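Long-range contact in putative p22 protein (Leishmania major, PDB 1YQF), which is of unknown function but belongs to the MAM33 family of mitochondrial glycoproteins and is a sequence homologue of human p32: residues L67-S81 with R169-S183. Sequence-based numbering, arbitrary orientation.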
loop_
_atom_site.group_PDB
_atom_site.type_symbol
_atom_site.label_atom_id
_atom_site.label_comp_id
_atom_site.label_asym_id
_atom_site.label_seq_id
_atom_site.Cartn_x
_atom_site.Cartn_y
_atom_site.Cartn_z
ATOM N N LEU A 67 17.090 -0.798 -16.797
ATOM C CA LEU A 67 18.368 -0.510 -17.429
ATOM C C LEU A 67 19.351 -1.533 -16.889
ATOM O O LEU A 67 19.606 -1.562 -15.691
ATOM C CB LEU A 67 18.831 0.896 -17.072
ATOM C CG LEU A 67 18.046 2.026 -17.734
ATOM C CD1 LEU A 67 18.313 3.346 -17.030
ATOM C CD2 LEU A 67 18.420 2.118 -19.198
ATOM N N THR A 68 19.891 -2.375 -17.766
ATOM C CA THR A 68 20.818 -3.431 -17.361
ATOM C C THR A 68 22.219 -3.205 -17.914
ATOM O O THR A 68 22.388 -2.687 -19.013
ATOM C CB THR A 68 20.308 -4.805 -17.830
ATOM O OG1 THR A 68 20.202 -4.828 -19.263
ATOM C CG2 THR A 68 18.890 -5.065 -17.337
ATOM N N LYS A 69 23.219 -3.623 -17.144
ATOM C CA LYS A 69 24.624 -3.506 -17.537
ATOM C C LYS A 69 25.507 -4.279 -16.558
ATOM O O LYS A 69 25.185 -4.381 -15.378
ATOM C CB LYS A 69 25.044 -2.030 -17.586
ATOM C CG LYS A 69 26.403 -1.700 -16.967
ATOM C CD LYS A 69 26.618 -0.199 -16.863
ATOM C CE LYS A 69 27.837 0.141 -16.016
ATOM N NZ LYS A 69 27.959 1.603 -15.754
ATOM N N SER A 70 26.625 -4.807 -17.050
ATOM C CA SER A 70 27.597 -5.484 -16.195
ATOM C C SER A 70 28.741 -4.542 -15.830
ATOM O O SER A 70 29.095 -3.649 -16.603
ATOM C CB SER A 70 28.145 -6.730 -16.886
ATOM O OG SER A 70 27.153 -7.742 -16.951
ATOM N N PHE A 71 29.308 -4.751 -14.645
ATOM C CA PHE A 71 30.403 -3.929 -14.137
ATOM C C PHE A 71 31.232 -4.726 -13.129
ATOM O O PHE A 71 30.808 -4.913 -11.987
ATOM C CB PHE A 71 29.849 -2.663 -13.475
ATOM C CG PHE A 71 30.907 -1.780 -12.868
ATOM C CD1 PHE A 71 31.565 -0.832 -13.641
ATOM C CD2 PHE A 71 31.248 -1.898 -11.525
ATOM C CE1 PHE A 71 32.543 -0.017 -13.084
ATOM C CE2 PHE A 71 32.222 -1.087 -10.965
ATOM C CZ PHE A 71 32.871 -0.145 -11.744
ATOM N N GLU A 72 32.409 -5.184 -13.557
ATOM C CA GLU A 72 33.330 -5.936 -12.696
ATOM C C GLU A 72 32.695 -7.219 -12.145
ATOM O O GLU A 72 32.835 -7.531 -10.962
ATOM C CB GLU A 72 33.840 -5.062 -11.532
ATOM C CG GLU A 72 34.192 -3.622 -11.895
ATOM C CD GLU A 72 35.360 -3.493 -12.859
ATOM O OE1 GLU A 72 36.042 -4.500 -13.145
ATOM O OE2 GLU A 72 35.601 -2.361 -13.333
ATOM N N GLY A 73 31.985 -7.949 -13.004
ATOM C CA GLY A 73 31.321 -9.184 -12.610
ATOM C C GLY A 73 29.961 -9.012 -11.944
ATOM O O GLY A 73 29.229 -9.988 -11.771
ATOM N N GLU A 74 29.621 -7.781 -11.567
ATOM C CA GLU A 74 28.340 -7.480 -10.930
ATOM C C GLU A 74 27.250 -7.284 -11.983
ATOM O O GLU A 74 27.498 -6.701 -13.032
ATOM C CB GLU A 74 28.454 -6.201 -10.095
ATOM C CG GLU A 74 29.489 -6.250 -8.980
ATOM C CD GLU A 74 29.788 -4.883 -8.392
ATOM O OE1 GLU A 74 29.185 -3.888 -8.847
ATOM O OE2 GLU A 74 30.626 -4.803 -7.471
ATOM N N ASP A 75 26.046 -7.767 -11.694
ATOM C CA ASP A 75 24.883 -7.515 -12.543
ATOM C C ASP A 75 24.111 -6.319 -11.995
ATOM O O ASP A 75 23.508 -6.403 -10.929
ATOM C CB ASP A 75 23.979 -8.746 -12.592
ATOM C CG ASP A 75 24.646 -9.930 -13.261
ATOM O OD1 ASP A 75 25.640 -9.813 -14.015
ATOM O OD2 ASP A 75 24.183 -11.074 -13.053
ATOM N N LEU A 76 24.142 -5.207 -12.725
ATOM C CA LEU A 76 23.446 -3.991 -12.310
ATOM C C LEU A 76 22.087 -3.871 -12.993
ATOM O O LEU A 76 21.945 -4.186 -14.171
ATOM C CB LEU A 76 24.285 -2.748 -12.614
ATOM C CG LEU A 76 25.735 -2.746 -12.120
ATOM C CD1 LEU A 76 26.445 -1.488 -12.598
ATOM C CD2 LEU A 76 25.805 -2.847 -10.610
ATOM N N VAL A 77 21.090 -3.421 -12.238
ATOM C CA VAL A 77 19.764 -3.145 -12.781
ATOM C C VAL A 77 19.232 -1.858 -12.163
ATOM O O VAL A 77 19.186 -1.729 -10.948
ATOM C CB VAL A 77 18.774 -4.294 -12.493
ATOM C CG1 VAL A 77 17.384 -3.957 -13.020
ATOM C CG2 VAL A 77 19.262 -5.603 -13.112
ATOM N N VAL A 78 18.840 -0.907 -13.003
ATOM C CA VAL A 78 18.184 0.314 -12.549
ATOM C C VAL A 78 16.750 0.267 -13.055
ATOM O O VAL A 78 16.503 0.345 -14.254
ATOM C CB VAL A 78 18.884 1.576 -13.074
ATOM C CG1 VAL A 78 18.161 2.831 -12.589
ATOM C CG2 VAL A 78 20.345 1.595 -12.636
ATOM N N ARG A 79 15.810 0.133 -12.129
ATOM C CA ARG A 79 14.407 -0.064 -12.462
ATOM C C ARG A 79 13.599 1.187 -12.166
ATOM O O ARG A 79 13.769 1.819 -11.130
ATOM C CB ARG A 79 13.858 -1.245 -11.663
ATOM C CG ARG A 79 12.366 -1.482 -11.828
ATOM C CD ARG A 79 11.912 -2.799 -11.243
ATOM N NE ARG A 79 12.504 -3.947 -11.931
ATOM C CZ ARG A 79 12.516 -5.189 -11.455
ATOM N NH1 ARG A 79 11.971 -5.459 -10.281
ATOM N NH2 ARG A 79 13.074 -6.171 -12.153
ATOM N N TYR A 80 12.710 1.534 -13.085
ATOM C CA TYR A 80 11.823 2.677 -12.910
ATOM C C TYR A 80 10.521 2.470 -13.656
ATOM O O TYR A 80 10.408 1.584 -14.502
ATOM C CB TYR A 80 12.488 3.955 -13.412
ATOM C CG TYR A 80 12.823 3.927 -14.883
ATOM C CD1 TYR A 80 13.925 3.220 -15.348
ATOM C CD2 TYR A 80 12.039 4.608 -15.813
ATOM C CE1 TYR A 80 14.238 3.185 -16.698
ATOM C CE2 TYR A 80 12.348 4.583 -17.168
ATOM C CZ TYR A 80 13.449 3.870 -17.602
ATOM O OH TYR A 80 13.764 3.831 -18.941
ATOM N N SER A 81 9.548 3.313 -13.339
ATOM C CA SER A 81 8.251 3.304 -13.994
ATOM C C SER A 81 8.025 4.673 -14.620
ATOM O O SER A 81 8.430 5.695 -14.055
ATOM C CB SER A 81 7.145 2.993 -12.979
ATOM O OG SER A 81 5.861 3.043 -13.582
ATOM N N ARG A 169 29.651 3.195 -10.823
ATOM C CA ARG A 169 28.905 2.214 -11.612
ATOM C C ARG A 169 27.902 2.800 -12.619
ATOM O O ARG A 169 27.052 2.077 -13.132
ATOM C CB ARG A 169 28.171 1.271 -10.659
ATOM C CG ARG A 169 29.102 0.330 -9.960
ATOM C CD ARG A 169 28.519 -0.321 -8.721
ATOM N NE ARG A 169 29.489 -1.222 -8.110
ATOM C CZ ARG A 169 30.602 -0.840 -7.491
ATOM N NH1 ARG A 169 30.918 0.448 -7.369
ATOM N NH2 ARG A 169 31.410 -1.757 -6.979
ATOM N N GLY A 170 28.001 4.093 -12.906
ATOM C CA GLY A 170 27.112 4.731 -13.867
ATOM C C GLY A 170 25.796 5.227 -13.291
ATOM O O GLY A 170 24.977 5.782 -14.024
ATOM N N VAL A 171 25.591 5.024 -11.989
ATOM C CA VAL A 171 24.404 5.518 -11.301
ATOM C C VAL A 171 24.707 6.932 -10.808
ATOM O O VAL A 171 25.148 7.134 -9.677
ATOM C CB VAL A 171 24.008 4.603 -10.126
ATOM C CG1 VAL A 171 22.717 5.087 -9.470
ATOM C CG2 VAL A 171 23.849 3.171 -10.604
ATOM N N ASP A 172 24.461 7.901 -11.684
ATOM C CA ASP A 172 24.841 9.295 -11.447
ATOM C C ASP A 172 23.748 10.250 -11.945
ATOM O O ASP A 172 22.608 9.834 -12.151
ATOM C CB ASP A 172 26.195 9.583 -12.120
ATOM C CG ASP A 172 26.230 9.157 -13.578
ATOM O OD1 ASP A 172 25.179 9.205 -14.250
ATOM O OD2 ASP A 172 27.275 8.757 -14.140
ATOM N N GLU A 173 24.091 11.524 -12.119
ATOM C CA GLU A 173 23.136 12.524 -12.590
ATOM C C GLU A 173 22.795 12.377 -14.073
ATOM O O GLU A 173 21.716 12.780 -14.497
ATOM C CB GLU A 173 23.667 13.932 -12.326
ATOM C CG GLU A 173 23.811 14.254 -10.847
ATOM C CD GLU A 173 24.067 15.728 -10.575
ATOM O OE1 GLU A 173 24.111 16.534 -11.538
ATOM O OE2 GLU A 173 24.221 16.085 -9.389
ATOM N N LYS A 174 23.715 11.816 -14.855
ATOM C CA LYS A 174 23.462 11.549 -16.273
ATOM C C LYS A 174 22.421 10.452 -16.477
ATOM O O LYS A 174 21.657 10.494 -17.441
ATOM C CB LYS A 174 24.759 11.166 -16.996
ATOM C CG LYS A 174 25.858 12.222 -16.923
ATOM C CD LYS A 174 25.417 13.557 -17.522
ATOM C CE LYS A 174 26.458 14.644 -17.300
ATOM N NZ LYS A 174 26.803 14.811 -15.853
ATOM N N LEU A 175 22.393 9.478 -15.569
ATOM C CA LEU A 175 21.426 8.389 -15.638
ATOM C C LEU A 175 20.057 8.922 -15.237
ATOM O O LEU A 175 19.048 8.585 -15.850
ATOM C CB LEU A 175 21.837 7.229 -14.722
ATOM C CG LEU A 175 21.341 5.830 -15.106
ATOM C CD1 LEU A 175 21.845 4.801 -14.115
ATOM C CD2 LEU A 175 19.830 5.765 -15.174
ATOM N N GLY A 176 20.037 9.764 -14.210
ATOM C CA GLY A 176 18.804 10.354 -13.725
ATOM C C GLY A 176 18.103 11.171 -14.791
ATOM O O GLY A 176 16.900 11.026 -14.990
ATOM N N GLU A 177 18.867 12.017 -15.479
ATOM C CA GLU A 177 18.349 12.854 -16.557
ATOM C C GLU A 177 17.764 11.989 -17.667
ATOM O O GLU A 177 16.762 12.357 -18.272
ATOM C CB GLU A 177 19.454 13.758 -17.116
ATOM C CG GLU A 177 19.025 14.662 -18.265
ATOM C CD GLU A 177 20.146 15.573 -18.735
ATOM O OE1 GLU A 177 20.380 16.614 -18.082
ATOM O OE2 GLU A 177 20.795 15.250 -19.755
ATOM N N PHE A 178 18.386 10.840 -17.926
ATOM C CA PHE A 178 17.846 9.889 -18.894
ATOM C C PHE A 178 16.457 9.437 -18.465
ATOM O O PHE A 178 15.509 9.541 -19.235
ATOM C CB PHE A 178 18.747 8.664 -19.043
ATOM C CG PHE A 178 18.106 7.544 -19.810
ATOM C CD1 PHE A 178 18.026 7.599 -21.193
ATOM C CD2 PHE A 178 17.560 6.450 -19.151
ATOM C CE1 PHE A 178 17.428 6.572 -21.913
ATOM C CE2 PHE A 178 16.954 5.423 -19.863
ATOM C CZ PHE A 178 16.888 5.482 -21.244
ATOM N N VAL A 179 16.349 8.935 -17.235
ATOM C CA VAL A 179 15.083 8.433 -16.706
ATOM C C VAL A 179 13.985 9.490 -16.807
ATOM O O VAL A 179 12.878 9.189 -17.251
ATOM C CB VAL A 179 15.215 7.971 -15.234
ATOM C CG1 VAL A 179 13.844 7.615 -14.641
ATOM C CG2 VAL A 179 16.153 6.778 -15.130
ATOM N N VAL A 180 14.296 10.714 -16.391
ATOM C CA VAL A 180 13.341 11.821 -16.449
ATOM C C VAL A 180 12.895 12.061 -17.890
ATOM O O VAL A 180 11.705 12.180 -18.163
ATOM C CB VAL A 180 13.942 13.135 -15.879
ATOM C CG1 VAL A 180 12.971 14.301 -16.041
ATOM C CG2 VAL A 180 14.294 12.978 -14.413
ATOM N N LEU A 181 13.863 12.126 -18.798
ATOM C CA LEU A 181 13.605 12.379 -20.215
ATOM C C LEU A 181 12.855 11.229 -20.877
ATOM O O LEU A 181 12.011 11.454 -21.742
ATOM C CB LEU A 181 14.919 12.623 -20.968
ATOM C CG LEU A 181 15.607 13.979 -20.792
ATOM C CD1 LEU A 181 16.916 13.994 -21.571
ATOM C CD2 LEU A 181 14.713 15.136 -21.228
ATOM N N TYR A 182 13.173 10.004 -20.472
ATOM C CA TYR A 182 12.541 8.817 -21.033
ATOM C C TYR A 182 11.107 8.709 -20.534
ATOM O O TYR A 182 10.228 8.271 -21.265
ATOM C CB TYR A 182 13.321 7.554 -20.662
ATOM C CG TYR A 182 12.917 6.345 -21.467
ATOM C CD1 TYR A 182 13.538 6.054 -22.672
ATOM C CD2 TYR A 182 11.902 5.498 -21.030
ATOM C CE1 TYR A 182 13.168 4.945 -23.421
ATOM C CE2 TYR A 182 11.523 4.385 -21.773
ATOM C CZ TYR A 182 12.160 4.115 -22.966
ATOM O OH TYR A 182 11.794 3.017 -23.707
ATOM N N SER A 183 10.874 9.129 -19.294
ATOM C CA SER A 183 9.532 9.133 -18.724
ATOM C C SER A 183 8.617 10.115 -19.457
ATOM O O SER A 183 7.472 9.781 -19.747
ATOM C CB SER A 183 9.575 9.462 -17.233
ATOM O OG SER A 183 10.177 8.404 -16.506
#
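The Arg169 guanidinium has the Phe71 ring over one face, with Phe71 CE2 3.8 Å from Arg169 CZ and the two planes 55° apart, while the Glu74 carboxylate lies at its edge, nearly coplanar. The salt bridge is a side-on, two-nitrogen grip: Arg169 NE donates to Glu74 OE1 at 2.8 Å and Arg169 NH2 to Glu74 OE2, each on a syn lone pair, the second bond almost straight. Arg169 CG rests on the Phe71 face, a CH-pi contact 3.9 Å from the centroid; Phe71 CG, anti to its own backbone N (chi1 178°), turns the ring face to the arginine chain. Arg169 NH1 also donates to Tyr165 O, and Arg169 NH2 to Ser23 OG of a second subunit, so the contact reaches the oligomer interface. At the other end, Val179 CG1 sits over a face of the Tyr80 ring, and Tyr182 CD2 lies at that ring's edge. Tyr80 OH in turn points onto the Tyr182 face, 3.3 Å from Tyr182 CD2, buried without a hydrogen-bond partner in the model. Strands 64-71 and 74-81 form a beta hairpin, closed by a type I' turn from Phe71 to Glu74, within an antiparallel six-stranded sheet; the start of the long C-terminal helix 173-202 packs on it, its first turns, 173-183, running at 29° to strand 74-81. A Schellman motif with Gly170 at C-prime ends the preceding helix, and Asp172 N-caps the next through Leu175 N. Between the two ends, Lys69 NZ donates a hydrogen bond to Arg169 O (2.8 Å) from above the carbonyl plane. Leu67 CD1 presses tightly on Leu175 CD2 (3.4 Å), and Val78 CG2 meets Leu175 CD1 tip to tip at 3.8 Å.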